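Local coordinates for hypothetical fimbrial assembly protein (Parabacteroides distasonis, PDB 3R4R) that is a putative component of the fimbrial tip of cell-surface filaments that mediate cell adhesion and biofilm formation, at residues A[39-44]-A[228-233]; A[70-75]-A[79-84]. One frame throughout, in Å; residues are numbered along the deposited sequence.

Interaction 1 (A[39-44]-A[228-233]); sequences TEELTI and TFYTYE. With EDO (1,2-ethanediol), chain F; SO4 (sulfate ion), chain D; SO4 (sulfate ion), chain C.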
loop_
_atom_site.group_PDB
_atom_site.type_symbol
_atom_site.label_atom_id
_atom_site.label_comp_id
_atom_site.label_asym_id
_atom_site.label_seq_id
_atom_site.Cartn_x
_atom_site.Cartn_y
_atom_site.Cartn_z
ATOM N N THR A 39 8.889 1.535 -11.452
ATOM C CA THR A 39 10.014 0.927 -10.740
ATOM C C THR A 39 10.067 1.569 -9.372
ATOM O O THR A 39 10.234 0.831 -8.393
ATOM C CB THR A 39 11.316 1.058 -11.550
ATOM O OG1 THR A 39 11.203 0.196 -12.687
ATOM C CG2 THR A 39 12.554 0.622 -10.765
ATOM N N GLU A 40 9.821 2.902 -9.280
ATOM C CA GLU A 40 9.782 3.599 -7.983
ATOM C C GLU A 40 8.690 3.019 -7.074
ATOM O O GLU A 40 8.962 2.661 -5.935
ATOM C CB GLU A 40 9.550 5.104 -8.141
ATOM C CG GLU A 40 10.642 5.892 -8.834
ATOM C CD GLU A 40 10.214 7.319 -9.130
ATOM O OE1 GLU A 40 9.894 8.068 -8.177
ATOM O OE2 GLU A 40 10.190 7.685 -10.326
ATOM N N GLU A 41 7.480 2.874 -7.602
ATOM C CA GLU A 41 6.316 2.391 -6.861
ATOM C C GLU A 41 6.462 0.911 -6.427
ATOM O O GLU A 41 5.766 0.489 -5.505
ATOM C CB GLU A 41 5.061 2.561 -7.701
ATOM C CG GLU A 41 4.761 4.034 -7.952
ATOM C CD GLU A 41 3.576 4.357 -8.835
ATOM O OE1 GLU A 41 3.209 3.516 -9.688
ATOM O OE2 GLU A 41 3.047 5.484 -8.709
ATOM N N LEU A 42 7.380 0.164 -7.036
ATOM C CA LEU A 42 7.660 -1.233 -6.708
ATOM C C LEU A 42 8.821 -1.349 -5.737
ATOM O O LEU A 42 9.094 -2.448 -5.249
ATOM C CB LEU A 42 7.978 -2.050 -7.978
ATOM C CG LEU A 42 6.849 -2.335 -8.956
ATOM C CD1 LEU A 42 7.397 -2.791 -10.319
ATOM C CD2 LEU A 42 5.856 -3.340 -8.394
ATOM N N THR A 43 9.527 -0.236 -5.482
ATOM C CA THR A 43 10.730 -0.203 -4.639
ATOM C C THR A 43 10.393 -0.381 -3.180
ATOM O O THR A 43 9.444 0.214 -2.664
ATOM C CB THR A 43 11.502 1.125 -4.829
ATOM O OG1 THR A 43 11.911 1.189 -6.179
ATOM C CG2 THR A 43 12.754 1.238 -3.965
ATOM N N ILE A 44 11.223 -1.185 -2.518
ATOM C CA ILE A 44 11.238 -1.414 -1.092
ATOM C C ILE A 44 12.617 -0.959 -0.616
ATOM O O ILE A 44 13.629 -1.503 -1.068
ATOM C CB ILE A 44 10.887 -2.870 -0.722
ATOM C CG1 ILE A 44 9.490 -3.233 -1.212
ATOM C CG2 ILE A 44 11.031 -3.105 0.809
ATOM C CD1 ILE A 44 9.157 -4.691 -1.070
ATOM N N THR A 228 -0.331 13.066 -10.493
ATOM C CA THR A 228 -0.416 11.725 -9.911
ATOM C C THR A 228 -0.151 11.880 -8.398
ATOM O O THR A 228 0.879 12.416 -7.988
ATOM C CB THR A 228 0.527 10.699 -10.601
ATOM O OG1 THR A 228 0.122 10.495 -11.969
ATOM C CG2 THR A 228 0.560 9.329 -9.857
ATOM N N PHE A 229 -1.092 11.431 -7.576
ATOM C CA PHE A 229 -0.973 11.557 -6.126
ATOM C C PHE A 229 -1.553 10.281 -5.448
ATOM O O PHE A 229 -2.148 9.432 -6.136
ATOM C CB PHE A 229 -1.669 12.855 -5.642
ATOM C CG PHE A 229 -3.059 13.056 -6.169
ATOM C CD1 PHE A 229 -3.268 13.690 -7.392
ATOM C CD2 PHE A 229 -4.162 12.667 -5.423
ATOM C CE1 PHE A 229 -4.563 13.865 -7.895
ATOM C CE2 PHE A 229 -5.458 12.859 -5.911
ATOM C CZ PHE A 229 -5.648 13.433 -7.161
ATOM N N TYR A 230 -1.312 10.133 -4.118
ATOM C CA TYR A 230 -1.676 8.955 -3.331
ATOM C C TYR A 230 -2.442 9.289 -2.064
ATOM O O TYR A 230 -2.371 10.407 -1.565
ATOM C CB TYR A 230 -0.412 8.176 -2.908
ATOM C CG TYR A 230 0.595 7.934 -4.003
ATOM C CD1 TYR A 230 0.429 6.895 -4.917
ATOM C CD2 TYR A 230 1.706 8.762 -4.150
ATOM C CE1 TYR A 230 1.311 6.722 -5.984
ATOM C CE2 TYR A 230 2.589 8.605 -5.222
ATOM C CZ TYR A 230 2.393 7.576 -6.129
ATOM O OH TYR A 230 3.303 7.357 -7.122
ATOM N N THR A 231 -3.126 8.278 -1.514
ATOM C CA THR A 231 -3.895 8.341 -0.271
ATOM C C THR A 231 -4.108 6.931 0.296
ATOM O O THR A 231 -4.190 5.952 -0.462
ATOM C CB THR A 231 -5.255 9.051 -0.482
ATOM O OG1 THR A 231 -5.972 9.061 0.749
ATOM C CG2 THR A 231 -6.125 8.384 -1.550
ATOM N N TYR A 232 -4.252 6.838 1.635
ATOM C CA TYR A 232 -4.658 5.597 2.234
ATOM C C TYR A 232 -6.179 5.529 2.117
ATOM O O TYR A 232 -6.802 6.589 2.004
ATOM C CB TYR A 232 -4.160 5.466 3.685
ATOM C CG TYR A 232 -2.665 5.401 3.903
ATOM C CD1 TYR A 232 -1.894 4.422 3.275
ATOM C CD2 TYR A 232 -2.062 6.141 4.914
ATOM C CE1 TYR A 232 -0.523 4.316 3.511
ATOM C CE2 TYR A 232 -0.705 5.993 5.214
ATOM C CZ TYR A 232 0.064 5.090 4.497
ATOM O OH TYR A 232 1.403 4.960 4.756
ATOM N N GLU A 233 -6.782 4.316 2.062
ATOM C CA GLU A 233 -8.248 4.091 2.067
ATOM C C GLU A 233 -9.007 4.939 3.078
ATOM O O GLU A 233 -8.470 5.249 4.150
ATOM C CB GLU A 233 -8.582 2.633 2.423
ATOM C CG GLU A 233 -8.215 1.593 1.410
ATOM C CD GLU A 233 -8.653 0.201 1.795
ATOM O OE1 GLU A 233 -8.708 -0.153 3.000
ATOM O OE2 GLU A 233 -8.884 -0.570 0.843
HETATM C C1 EDO F . -0.147 13.301 -1.632
HETATM O O1 EDO F . 0.728 13.390 -0.495
HETATM C C2 EDO F . 0.667 13.209 -2.919
HETATM O O2 EDO F . 0.997 11.858 -3.252
HETATM S S SO4 D . 9.590 2.533 -15.033
HETATM O O1 SO4 D . 8.850 1.426 -14.410
HETATM O O2 SO4 D . 9.590 3.699 -14.139
HETATM O O3 SO4 D . 10.978 2.120 -15.291
HETATM O O4 SO4 D . 8.937 2.883 -16.298
HETATM S S SO4 C . 3.153 14.813 -11.890
HETATM O O1 SO4 C . 3.722 14.569 -10.555
HETATM O O2 SO4 C . 4.246 14.918 -12.879
HETATM O O3 SO4 C . 2.277 13.669 -12.255
HETATM O O4 SO4 C . 2.408 16.059 -11.894
#

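Interaction 2 (A[70-75]-A[79-84]); sequences GEMKTI and SGYELQ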
loop_
_atom_site.group_PDB
_atom_site.type_symbol
_atom_site.label_atom_id
_atom_site.label_comp_id
_atom_site.label_asym_id
_atom_site.label_seq_id
_atom_site.Cartn_x
_atom_site.Cartn_y
_atom_site.Cartn_z
ATOM N N GLY A 70 18.938 -6.188 -0.889
ATOM C CA GLY A 70 19.649 -6.485 -2.122
ATOM C C GLY A 70 19.031 -5.795 -3.323
ATOM O O GLY A 70 18.399 -4.749 -3.166
ATOM N N GLU A 71 19.142 -6.391 -4.524
ATOM C CA GLU A 71 18.602 -5.778 -5.735
ATOM C C GLU A 71 17.209 -6.363 -6.079
ATOM O O GLU A 71 16.853 -7.462 -5.631
ATOM C CB GLU A 71 19.591 -5.981 -6.906
ATOM C CG GLU A 71 19.372 -5.034 -8.078
ATOM C CD GLU A 71 19.399 -3.565 -7.692
ATOM O OE1 GLU A 71 20.469 -3.082 -7.253
ATOM O OE2 GLU A 71 18.337 -2.907 -7.794
HETATM N N MSE A 72 16.405 -5.592 -6.823
HETATM C CA MSE A 72 15.071 -6.031 -7.241
HETATM C C MSE A 72 15.222 -6.972 -8.446
HETATM O O MSE A 72 15.619 -6.559 -9.536
HETATM C CB MSE A 72 14.132 -4.849 -7.563
HETATM C CG MSE A 72 12.680 -5.274 -7.804
HETATM SE SE MSE A 72 11.595 -3.983 -8.856
HETATM C CE MSE A 72 11.631 -2.544 -7.636
ATOM N N LYS A 73 14.975 -8.252 -8.199
ATOM C CA LYS A 73 15.020 -9.342 -9.176
ATOM C C LYS A 73 13.758 -9.301 -10.029
ATOM O O LYS A 73 12.665 -9.047 -9.516
ATOM C CB LYS A 73 15.185 -10.708 -8.473
ATOM C CG LYS A 73 16.565 -10.924 -7.853
ATOM C CD LYS A 73 16.629 -12.224 -7.053
ATOM C CE LYS A 73 18.027 -12.696 -6.726
ATOM N NZ LYS A 73 18.764 -13.155 -7.937
ATOM N N THR A 74 13.923 -9.546 -11.342
ATOM C CA THR A 74 12.822 -9.477 -12.297
ATOM C C THR A 74 12.936 -10.585 -13.358
ATOM O O THR A 74 13.939 -10.667 -14.061
ATOM C CB THR A 74 12.785 -8.083 -12.962
ATOM O OG1 THR A 74 11.717 -8.053 -13.910
ATOM C CG2 THR A 74 14.128 -7.683 -13.626
ATOM N N ILE A 75 11.903 -11.443 -13.451
ATOM C CA ILE A 75 11.819 -12.478 -14.480
ATOM C C ILE A 75 10.552 -12.182 -15.272
ATOM O O ILE A 75 9.453 -12.588 -14.866
ATOM C CB ILE A 75 11.895 -13.962 -14.025
ATOM C CG1 ILE A 75 13.100 -14.254 -13.116
ATOM C CG2 ILE A 75 11.938 -14.851 -15.269
ATOM C CD1 ILE A 75 13.121 -15.692 -12.557
ATOM N N SER A 79 8.342 -9.653 -10.303
ATOM C CA SER A 79 9.338 -8.788 -9.681
ATOM C C SER A 79 9.278 -8.871 -8.149
ATOM O O SER A 79 8.199 -8.865 -7.535
ATOM C CB SER A 79 9.149 -7.343 -10.136
ATOM O OG SER A 79 7.811 -6.919 -9.935
ATOM N N GLY A 80 10.462 -8.901 -7.553
ATOM C CA GLY A 80 10.617 -9.019 -6.125
ATOM C C GLY A 80 11.998 -8.973 -5.525
ATOM O O GLY A 80 12.992 -8.694 -6.208
ATOM N N TYR A 81 12.025 -9.202 -4.201
ATOM C CA TYR A 81 13.217 -9.205 -3.366
ATOM C C TYR A 81 13.341 -10.508 -2.614
ATOM O O TYR A 81 12.331 -11.115 -2.271
ATOM C CB TYR A 81 13.189 -8.035 -2.366
ATOM C CG TYR A 81 13.193 -6.663 -2.998
ATOM C CD1 TYR A 81 12.006 -6.057 -3.400
ATOM C CD2 TYR A 81 14.359 -5.919 -3.077
ATOM C CE1 TYR A 81 12.000 -4.790 -3.976
ATOM C CE2 TYR A 81 14.361 -4.635 -3.608
ATOM C CZ TYR A 81 13.179 -4.074 -4.064
ATOM O OH TYR A 81 13.190 -2.822 -4.633
ATOM N N GLU A 82 14.578 -10.930 -2.352
ATOM C CA GLU A 82 14.902 -12.119 -1.567
ATOM C C GLU A 82 15.518 -11.702 -0.247
ATOM O O GLU A 82 16.369 -10.812 -0.234
ATOM C CB GLU A 82 15.842 -13.065 -2.325
ATOM C CG GLU A 82 15.271 -13.741 -3.558
ATOM C CD GLU A 82 16.144 -14.863 -4.094
ATOM O OE1 GLU A 82 16.922 -15.454 -3.308
ATOM O OE2 GLU A 82 15.966 -15.224 -5.278
ATOM N N LEU A 83 15.082 -12.327 0.859
ATOM C CA LEU A 83 15.581 -12.073 2.209
ATOM C C LEU A 83 15.826 -13.336 2.974
ATOM O O LEU A 83 15.150 -14.339 2.758
ATOM C CB LEU A 83 14.592 -11.218 3.026
ATOM C CG LEU A 83 14.358 -9.781 2.620
ATOM C CD1 LEU A 83 13.318 -9.164 3.506
ATOM C CD2 LEU A 83 15.629 -8.980 2.738
ATOM N N GLN A 84 16.769 -13.263 3.915
ATOM C CA GLN A 84 17.097 -14.327 4.846
ATOM C C GLN A 84 16.735 -13.924 6.265
ATOM O O GLN A 84 17.093 -12.836 6.710
ATOM C CB GLN A 84 18.586 -14.685 4.760
ATOM C CG GLN A 84 18.934 -15.722 3.698
ATOM C CD GLN A 84 18.752 -17.143 4.195
ATOM O OE1 GLN A 84 17.884 -17.888 3.725
ATOM N NE2 GLN A 84 19.586 -17.556 5.151
#

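Interaction 1 (A[39-44]-A[228-233])
Glu41 and Tyr230 alone join a short helix at 39-42 to the strand 228-232, which belongs to the transthyretin-like C-terminal domain of this fimbrillin-family protein. The contact is a single, very short hydrogen bond: Tyr230 OH donates to Glu41 OE2 at 2.5 Å. OE2 meets the phenol at its edge, in the plane of the ring, while the carboxylate plane is turned 74° from that of the ring. Reach comes from both sides. Glu41 swings CG beside its backbone N (chi1 -65°) and then runs extended to its carboxylate, and the tyrosine stretches its hydroxyl out to meet it, with Glu41 CA and Tyr230 CA 10.9 Å apart.

The other oxygen of this buried carboxylate is held as well: OE1 makes a salt bridge with Lys171 of strand 161-179 and accepts from Thr38 N. The lysine would probably favour the ionised glutamate. Phe229 and Thr231 form backbone hydrogen bonds with that strand.

Local bonds shape the helical turn. Thr39 O accepts from Thr43 OG1 at 2.8 Å and from Leu42 N at 3.2 Å, the two donors approaching opposite faces of its carbonyl plane.

Small molecules, probably from the crystallisation liquor, occupy the margins. A sulfate accepts from Thr39 N, O1 lying 3.0 Å from that nitrogen. An ethanediol hydrogen-bonded to Pro136 O sits by the strand, where its O2 accepts from Tyr230 N at 3.0 Å and lies 3.3 Å from Tyr230 CD2.

Interaction 2 (A[70-75]-A[79-84])
Lys73 and Gly80 form the antiparallel hydrogen-bonded pair of a beta hairpin built from strands 73-75 and 78-90. Lys73 N donates to Gly80 O over 2.8 Å, with an N-H...O angle of 135°; the return bond, from Gly80 N to Lys73 O, is 3.0 Å long and straighter, at 166°. Lys73 O also receives a CA-H...O contact from Ser79 CA at 3.3 Å, and Thr74 faces Ser79 as the adjoining non-hydrogen-bonded pair.

Beyond the backbone, Lys73 lays its aliphatic chain across Glu82. Its CD comes within 3.5 Å of Glu82 OE2, yet the chain bends at chi4, and Lys73 NZ stays 4.4 Å from that oxygen, opposite in charge but beyond a salt bridge.

Packing centres on selenomethionine Met72 and Tyr81. Met72 CB makes an off-centre CH-pi contact, 4.2 Å from the centroid of the Tyr81 ring. Replacing Tyr81 by an alanine would probably open a gap beside Met72, leaving its CB without the aromatic face and its terminal methyl freer to turn. With CG anti to the backbone N (chi1 -172°) and a bend at chi3, that methyl, Met72 CE, reaches to 3.4 Å from Tyr81 OH.

In the fold
Although their centres are about 18 Å apart, the two interactions meet through the 39-44 segment. The hairpin of interaction 2 falls in the chain between the two halves of interaction 1. Its Tyr81 OH reaches the end of that segment, where it comes to 3.3 Å from Ile44 N. The methyl of Met72 packs against the helical turn itself, Met72 CE lying 3.5 Å from Leu42 O and 3.7 Å from Thr39 O. Residues 39-44 thus lie between the hairpin and the C-terminal domain, touching the hairpin segments through backbone atoms of Thr39, Leu42, Thr43 and Ile44, and the domain through the Glu41 side chain.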